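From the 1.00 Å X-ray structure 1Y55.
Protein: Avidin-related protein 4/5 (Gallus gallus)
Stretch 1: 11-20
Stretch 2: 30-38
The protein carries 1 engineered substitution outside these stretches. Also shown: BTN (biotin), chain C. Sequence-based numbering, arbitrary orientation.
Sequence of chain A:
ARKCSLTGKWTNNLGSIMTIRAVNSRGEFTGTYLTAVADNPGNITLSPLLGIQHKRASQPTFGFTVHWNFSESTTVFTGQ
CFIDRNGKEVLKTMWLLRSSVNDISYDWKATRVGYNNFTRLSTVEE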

# COMPACT_ATOMS: atom_id res chain seq x y z
N THR A 11 11.34 19.12 5.82
CA THR A 11 11.28 18.15 6.92
C THR A 11 9.94 17.45 6.89
O THR A 11 8.95 18.00 6.40
CB THR A 11 11.50 18.85 8.27
N ASN A 12 9.90 16.23 7.41
CA ASN A 12 8.63 15.52 7.50
C ASN A 12 8.20 15.28 8.93
O ASN A 12 8.88 15.66 9.89
CB ASN A 12 8.59 14.24 6.63
CG ASN A 12 9.43 13.09 7.16
OD1 ASN A 12 9.71 12.99 8.36
ND2 ASN A 12 9.82 12.21 6.24
N ASN A 13 7.04 14.64 9.07
CA ASN A 13 6.40 14.43 10.36
C ASN A 13 7.21 13.52 11.30
O ASN A 13 6.98 13.55 12.50
CB ASN A 13 4.99 13.88 10.18
CG ASN A 13 4.98 12.62 9.35
OD1 ASN A 13 5.23 12.66 8.15
ND2 ASN A 13 4.72 11.49 9.99
N LEU A 14 8.14 12.72 10.76
CA LEU A 14 9.03 11.89 11.56
C LEU A 14 10.31 12.62 11.93
O LEU A 14 11.12 12.07 12.67
CB LEU A 14 9.38 10.60 10.81
CG LEU A 14 8.21 9.72 10.39
CD1 LEU A 14 8.69 8.53 9.56
CD2 LEU A 14 7.40 9.26 11.57
N GLY A 15 10.52 13.82 11.41
CA GLY A 15 11.72 14.59 11.64
C GLY A 15 12.80 14.41 10.59
O GLY A 15 13.86 15.01 10.69
N SER A 16 12.58 13.57 9.57
CA SER A 16 13.56 13.40 8.51
C SER A 16 13.71 14.69 7.72
O SER A 16 12.78 15.48 7.65
CB SER A 16 13.12 12.29 7.58
OG SER A 16 12.99 11.08 8.30
N ILE A 17 14.88 14.87 7.12
CA ILE A 17 15.18 16.04 6.31
C ILE A 17 15.56 15.60 4.91
O ILE A 17 16.32 14.67 4.74
CB ILE A 17 16.34 16.87 6.90
CG1 ILE A 17 15.98 17.33 8.30
CG2 ILE A 17 16.70 18.04 5.99
CD1 ILE A 17 17.12 18.03 8.99
N MET A 18 15.06 16.28 3.89
CA MET A 18 15.60 16.07 2.56
C MET A 18 15.89 17.40 1.91
O MET A 18 15.24 18.41 2.16
CB MET A 18 14.74 15.20 1.68
CG MET A 18 13.45 15.79 1.40
SD MET A 18 12.53 14.74 0.13
CE MET A 18 11.12 15.77 -0.07
N THR A 19 16.88 17.37 1.03
CA THR A 19 17.34 18.52 0.31
C THR A 19 17.31 18.17 -1.17
O THR A 19 17.94 17.21 -1.60
CB THR A 19 18.76 18.87 0.72
OG1 THR A 19 18.82 19.02 2.15
CG2 THR A 19 19.17 20.23 0.14
N ILE A 20 16.57 18.95 -1.94
CA ILE A 20 16.40 18.70 -3.35
C ILE A 20 17.05 19.84 -4.12
O ILE A 20 16.88 21.02 -3.79
CB ILE A 20 14.91 18.56 -3.68
CG1 ILE A 20 14.39 17.29 -2.99
CG2 ILE A 20 14.68 18.51 -5.21
CD1 ILE A 20 12.92 17.00 -3.12
C11 BTN C . 16.48 1.41 6.36
O11 BTN C . 15.76 1.32 7.52
O12 BTN C . 17.27 0.46 5.98
C10 BTN C . 16.39 2.59 5.49
C9 BTN C . 15.70 3.79 6.10
C8 BTN C . 14.19 3.76 5.89
C7 BTN C . 13.52 5.00 6.50
C2 BTN C . 12.01 5.11 6.15
S1 BTN C . 11.66 5.51 4.46
C6 BTN C . 9.93 5.72 4.92
C5 BTN C . 9.95 6.47 6.25
N1 BTN C . 10.01 7.91 6.10
C3 BTN C . 11.15 8.38 6.59
O3 BTN C . 11.46 9.67 6.56
N2 BTN C . 11.91 7.43 7.08
C4 BTN C . 11.25 6.14 7.00
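Stretch 2, residues 30-38: TGTYLTAVA

Stretch 2 runs as an extended strand from Thr30 to Leu34 and then as loop to Ala38, lying antiparallel beside strand 17-20 with 170° between their N-to-C directions and a closest axis approach of 4.7 Å. Thr30 points its CA-to-CB bond away from stretch 1; its O lies 3.6 Å from Ile20 CA. Gly31 pairs with Ile20 without hydrogen bonds, CA to CA 4.2 Å; its phi/psi of 178/-167° is almost fully stretched, and its CA lies 3.0 Å from Thr19 O, where an ideal CB would clash with that same oxygen. Thr32 faces Thr19 in a hydrogen-bonded pair: Thr32 N donates to Thr19 O (2.9 Å) and Thr19 N to Thr32 O (2.9 Å). Their side chains share a sheet face, and one water bridges them, 2.9 Å from Thr32 OG1 and 2.8 Å from Thr19 OG1. Tyr33 turns to the other face, opposite Met18 (CA to CA 4.3 Å), its CD2 packing 3.6 Å from Met18 CB. With chi1 at -159° (t), its ring reaches along stretch 1 toward Ser16, whose CB is 3.8 Å from Tyr33 CE1, and Tyr33 OH donates to biotin O3 (2.7 Å). Asn12 ND2 (3.0 Å) and Ser16 OG (2.7 Å) donate to that same O3, so the ligand ties both stretches together. Leu34 closes the ladder with Ile17: Leu34 N to Ile17 O is 2.8 Å and Ile17 N to Leu34 O 3.0 Å. Thr35 begins the loop, its OG1 accepting from biotin N2 (2.9 Å) and donating to Val37 O (2.6 Å). Ala36 N donates to Ser16 OG (2.9 Å), continuing the contact beyond the strand, while Ala36 CB rests 3.3 Å from Leu14 O. Val37 CG2 meets Leu14 CD1 at 4.1 Å. Ala38 no longer touches stretch 1, but its CA approaches biotin O11 at 3.4 Å.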

# COMPACT_ATOMS: atom_id res chain seq x y z
N THR A 30 17.69 15.65 -8.33
CA THR A 30 18.44 14.87 -7.39
C THR A 30 18.45 15.56 -6.04
O THR A 30 18.00 16.68 -5.90
CB THR A 30 19.85 14.62 -7.92
OG1 THR A 30 20.45 13.51 -7.23
CG2 THR A 30 20.74 15.86 -7.74
N GLY A 31 18.94 14.85 -5.04
CA GLY A 31 19.00 15.41 -3.72
C GLY A 31 19.56 14.41 -2.73
O GLY A 31 20.13 13.38 -3.09
N THR A 32 19.40 14.75 -1.46
CA THR A 32 19.82 13.89 -0.36
C THR A 32 18.70 13.78 0.66
O THR A 32 17.83 14.64 0.76
CB THR A 32 21.09 14.40 0.32
OG1 THR A 32 20.80 15.67 0.91
CG2 THR A 32 22.25 14.58 -0.65
N TYR A 33 18.75 12.69 1.41
CA TYR A 33 17.72 12.35 2.37
C TYR A 33 18.42 11.89 3.65
O TYR A 33 19.22 10.96 3.60
CB TYR A 33 16.82 11.24 1.82
CG TYR A 33 15.46 11.16 2.47
CD1 TYR A 33 15.29 10.60 3.73
CD2 TYR A 33 14.33 11.64 1.83
CE1 TYR A 33 14.03 10.52 4.33
CE2 TYR A 33 13.08 11.56 2.41
CZ TYR A 33 12.93 11.01 3.66
OH TYR A 33 11.67 10.97 4.20
N LEU A 34 18.10 12.53 4.77
CA LEU A 34 18.61 12.14 6.09
C LEU A 34 17.40 11.65 6.89
O LEU A 34 16.59 12.45 7.38
CB LEU A 34 19.31 13.30 6.79
CG LEU A 34 20.00 12.92 8.10
CD1 LEU A 34 21.08 11.88 7.89
CD2 LEU A 34 20.57 14.16 8.76
N THR A 35 17.23 10.34 6.95
CA THR A 35 16.11 9.79 7.69
C THR A 35 16.33 9.90 9.19
O THR A 35 17.44 9.70 9.68
CB THR A 35 15.81 8.35 7.28
OG1 THR A 35 14.64 7.91 8.01
CG2 THR A 35 16.96 7.37 7.55
N ALA A 36 15.26 10.22 9.92
CA ALA A 36 15.33 10.25 11.37
C ALA A 36 15.27 8.86 11.99
O ALA A 36 15.69 8.67 13.14
CB ALA A 36 14.20 11.10 11.93
N VAL A 37 14.70 7.90 11.24
CA VAL A 37 14.42 6.55 11.73
C VAL A 37 14.93 5.52 10.73
O VAL A 37 15.03 5.78 9.52
CB VAL A 37 12.90 6.33 11.98
CG1 VAL A 37 12.41 7.22 13.12
CG2 VAL A 37 12.08 6.56 10.71
N ALA A 38 15.21 4.33 11.22
CA ALA A 38 15.63 3.22 10.37
C ALA A 38 15.47 1.93 11.14
O ALA A 38 15.26 1.94 12.35
CB ALA A 38 17.08 3.39 9.93
O HOH W 1 19.18 16.47 3.18